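Local coordinates for protein PTS system, cellobiose-specific IIA component (Bacillus anthracis, PDB 3K1S) that probably carries a phosphoryl group from HPr to the IIB component during phosphotransferase-coupled uptake of cellobiose, at residues 22-27 / 87-92. Sequence-based numbering, arbitrary orientation.
Sequences ARSFAM and NAITVK
Residues 22-27 and 87-92 are both regular alpha-helix, cut from helix 10-34 and helix 76-108. Within the segments, A26 N hydrogen-bonds to A22 O (3.0 Å) and V91 N to N87 O (2.8 Å). The two segments run nearly parallel, at 14°, with their axes 8.6 Å apart. The register sets R23 CA 4.7 Å from A88 CA and A26 CA 5.1 Å from K92 CA. Alanines at the interface permit this close approach.

The contact is mainly apolar. A22 CB lies 3.9 Å from A88 CB. One turn on, A26 CB packs 3.8 Å from K92 CA. V91 points toward 22-27 with chi1 t. V91 CG1 sits 4.1 Å from A26 CB, 4.2 Å from R23 CG and 3.7 Å from M27 SE (selenomethionine, mmm). K92 is t from chi1 to chi3 and m at chi4; its end leads away from 22-27, and the side chain touches helix 38-67.

No direct hydrogen bond joins the segments. R23 is t at chi1 to chi3 and passes beside V91. R23 CD comes 4.0 Å from N87 ND2. A water accepts from R23 NE at 2.6 Å and, weakly, from N87 ND2 at 3.3 Å. The stronger polar partners lie on a second subunit: R23 NH2 forms a salt bridge with its E93 OE2, and N87 OD1 a hydrogen bond with its T90 OG1.

A22 also packs on A51 and I52 of helix 38-67, which completes the bundle. This is the parallel first-to-third helix pairing of an up-down-up three-helix bundle, the spectrin repeat-like fold, which here assembles as the trimer seen in lactose/cellobiose-type IIA proteins.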
ATOM      1  N   ALA A  22      -4.468   3.516 -13.096  1.00 18.34           N
ATOM      2  CA  ALA A  22      -5.108   2.388 -12.412  1.00 20.24           C
ATOM      3  C   ALA A  22      -5.688   2.835 -11.072  1.00 21.84           C
ATOM      4  O   ALA A  22      -6.865   2.605 -10.799  1.00 23.82           O
ATOM      5  CB  ALA A  22      -4.133   1.236 -12.220  1.00 18.72           C
ATOM      6  N   ARG A  23      -4.886   3.516 -10.255  1.00 21.99           N
ATOM      7  CA  ARG A  23      -5.340   3.990  -8.984  0.50 21.85           C
ATOM      8  C   ARG A  23      -6.504   4.970  -9.155  1.00 20.75           C
ATOM      9  O   ARG A  23      -7.482   4.873  -8.473  1.00 23.93           O
ATOM     10  CB  ARG A  23      -4.192   4.657  -8.238  0.50 21.36           C
ATOM     11  CG  ARG A  23      -4.524   5.070  -6.861  0.50 25.28           C
ATOM     12  CD  ARG A  23      -3.619   6.160  -6.336  0.50 26.57           C
ATOM     13  NE  ARG A  23      -4.313   6.893  -5.293  0.50 32.14           N
ATOM     14  CZ  ARG A  23      -4.995   8.017  -5.487  0.50 37.76           C
ATOM     15  NH1 ARG A  23      -5.042   8.569  -6.687  0.50 37.26           N
ATOM     16  NH2 ARG A  23      -5.628   8.593  -4.482  0.50 35.94           N
ATOM     17  N   SER A  24      -6.388   5.867 -10.108  1.00 20.22           N
ATOM     18  CA  SER A  24      -7.458   6.814 -10.417  1.00 19.97           C
ATOM     19  C   SER A  24      -8.774   6.127 -10.798  1.00 21.07           C
ATOM     20  O   SER A  24      -9.849   6.546 -10.351  1.00 23.92           O
ATOM     21  CB  SER A  24      -7.018   7.778 -11.520  1.00 18.96           C
ATOM     22  OG  SER A  24      -5.961   8.605 -11.057  1.00 22.00           O
ATOM     23  N   PHE A  25      -8.698   5.077 -11.612  1.00 19.72           N
ATOM     24  CA  PHE A  25      -9.908   4.341 -12.002  1.00 21.16           C
ATOM     25  C   PHE A  25     -10.549   3.688 -10.790  1.00 20.29           C
ATOM     26  O   PHE A  25     -11.767   3.751 -10.609  1.00 21.24           O
ATOM     27  CB  PHE A  25      -9.622   3.293 -13.090  1.00 20.48           C
ATOM     28  CG  PHE A  25      -9.525   3.862 -14.491  1.00 20.02           C
ATOM     29  CD1 PHE A  25     -10.505   4.717 -14.986  1.00 20.46           C
ATOM     30  CD2 PHE A  25      -8.462   3.508 -15.325  1.00 20.06           C
ATOM     31  CE1 PHE A  25     -10.429   5.226 -16.280  1.00 20.64           C
ATOM     32  CE2 PHE A  25      -8.372   4.007 -16.621  1.00 22.87           C
ATOM     33  CZ  PHE A  25      -9.361   4.871 -17.103  1.00 26.89           C
ATOM     34  N   ALA A  26      -9.723   3.076  -9.947  1.00 20.51           N
ATOM     35  CA  ALA A  26     -10.214   2.422  -8.739  1.00 21.29           C
ATOM     36  C   ALA A  26     -10.919   3.405  -7.802  1.00 22.12           C
ATOM     37  O   ALA A  26     -11.994   3.105  -7.291  1.00 25.14           O
ATOM     38  CB  ALA A  26      -9.079   1.689  -8.022  1.00 21.23           C
HETATM   39  N   MSE A  27     -10.326   4.576  -7.583  1.00 21.96           N
HETATM   40  CA  MSE A  27     -10.944   5.581  -6.712  1.00 26.37           C
HETATM   41  C   MSE A  27     -12.215   6.171  -7.341  1.00 26.72           C
HETATM   42  O   MSE A  27     -13.200   6.420  -6.643  1.00 27.76           O
HETATM   43  CB  MSE A  27      -9.952   6.692  -6.335  1.00 25.33           C
HETATM   44  CG  MSE A  27      -8.776   6.233  -5.471  1.00 31.50           C
HETATM   45 SE   MSE A  27      -9.239   5.257  -3.820  1.00 45.03          SE
HETATM   46  CE  MSE A  27     -10.315   6.630  -2.928  1.00 40.24           C
ATOM     47  N   ASN A  87       1.080  -0.076  -5.136  1.00 22.37           N
ATOM     48  CA  ASN A  87      -0.003   0.696  -4.520  1.00 23.22           C
ATOM     49  C   ASN A  87      -1.323   0.628  -5.296  1.00 23.98           C
ATOM     50  O   ASN A  87      -2.392   0.473  -4.702  1.00 25.55           O
ATOM     51  CB  ASN A  87       0.395   2.165  -4.327  1.00 22.19           C
ATOM     52  CG  ASN A  87      -0.615   2.924  -3.490  1.00 20.02           C
ATOM     53  OD1 ASN A  87      -0.923   2.525  -2.370  1.00 26.90           O
ATOM     54  ND2 ASN A  87      -1.152   4.008  -4.038  1.00 20.60           N
ATOM     55  N   ALA A  88      -1.236   0.757  -6.618  1.00 24.18           N
ATOM     56  CA  ALA A  88      -2.406   0.658  -7.498  1.00 22.01           C
ATOM     57  C   ALA A  88      -3.098  -0.691  -7.341  1.00 22.84           C
ATOM     58  O   ALA A  88      -4.324  -0.770  -7.268  1.00 25.12           O
ATOM     59  CB  ALA A  88      -1.991   0.884  -8.951  1.00 21.21           C
ATOM     60  N   ILE A  89      -2.302  -1.752  -7.282  1.00 22.78           N
ATOM     61  CA  ILE A  89      -2.814  -3.103  -7.079  1.00 21.16           C
ATOM     62  C   ILE A  89      -3.555  -3.196  -5.735  1.00 21.85           C
ATOM     63  O   ILE A  89      -4.644  -3.765  -5.653  1.00 21.75           O
ATOM     64  CB  ILE A  89      -1.664  -4.153  -7.185  1.00 20.00           C
ATOM     65  CG1 ILE A  89      -1.154  -4.240  -8.629  1.00 20.99           C
ATOM     66  CG2 ILE A  89      -2.108  -5.518  -6.696  1.00 20.50           C
ATOM     67  CD1 ILE A  89       0.219  -4.920  -8.794  1.00 19.37           C
ATOM     68  N   THR A  90      -2.962  -2.628  -4.687  1.00 21.92           N
ATOM     69  CA  THR A  90      -3.578  -2.650  -3.360  1.00 22.25           C
ATOM     70  C   THR A  90      -4.872  -1.844  -3.331  1.00 21.94           C
ATOM     71  O   THR A  90      -5.876  -2.304  -2.789  1.00 23.73           O
ATOM     72  CB  THR A  90      -2.599  -2.164  -2.268  1.00 21.50           C
ATOM     73  OG1 THR A  90      -1.546  -3.124  -2.130  1.00 23.40           O
ATOM     74  CG2 THR A  90      -3.307  -2.006  -0.926  1.00 20.91           C
ATOM     75  N   VAL A  91      -4.846  -0.652  -3.921  1.00 21.48           N
ATOM     76  CA  VAL A  91      -6.023   0.222  -3.954  1.00 21.96           C
ATOM     77  C   VAL A  91      -7.179  -0.405  -4.743  1.00 22.40           C
ATOM     78  O   VAL A  91      -8.323  -0.366  -4.302  1.00 22.34           O
ATOM     79  CB  VAL A  91      -5.672   1.636  -4.490  1.00 22.77           C
ATOM     80  CG1 VAL A  91      -6.913   2.499  -4.618  1.00 22.45           C
ATOM     81  CG2 VAL A  91      -4.660   2.314  -3.563  1.00 21.20           C
ATOM     82  N   LYS A  92      -6.878  -0.984  -5.902  1.00 22.09           N
ATOM     83  CA  LYS A  92      -7.887  -1.679  -6.684  1.00 23.68           C
ATOM     84  C   LYS A  92      -8.513  -2.819  -5.878  1.00 25.89           C
ATOM     85  O   LYS A  92      -9.740  -2.954  -5.826  1.00 27.16           O
ATOM     86  CB  LYS A  92      -7.296  -2.208  -7.993  1.00 23.57           C
ATOM     87  CG  LYS A  92      -8.291  -2.961  -8.865  1.00 27.40           C
ATOM     88  CD  LYS A  92      -7.599  -3.583 -10.067  1.00 33.51           C
ATOM     89  CE  LYS A  92      -8.484  -4.606 -10.748  1.00 37.86           C
ATOM     90  NZ  LYS A  92      -8.666  -5.831  -9.918  1.00 48.59           N
TER
HETATM   91  O   HOH W   1      -3.807   5.736  -3.061  0.50 19.53           O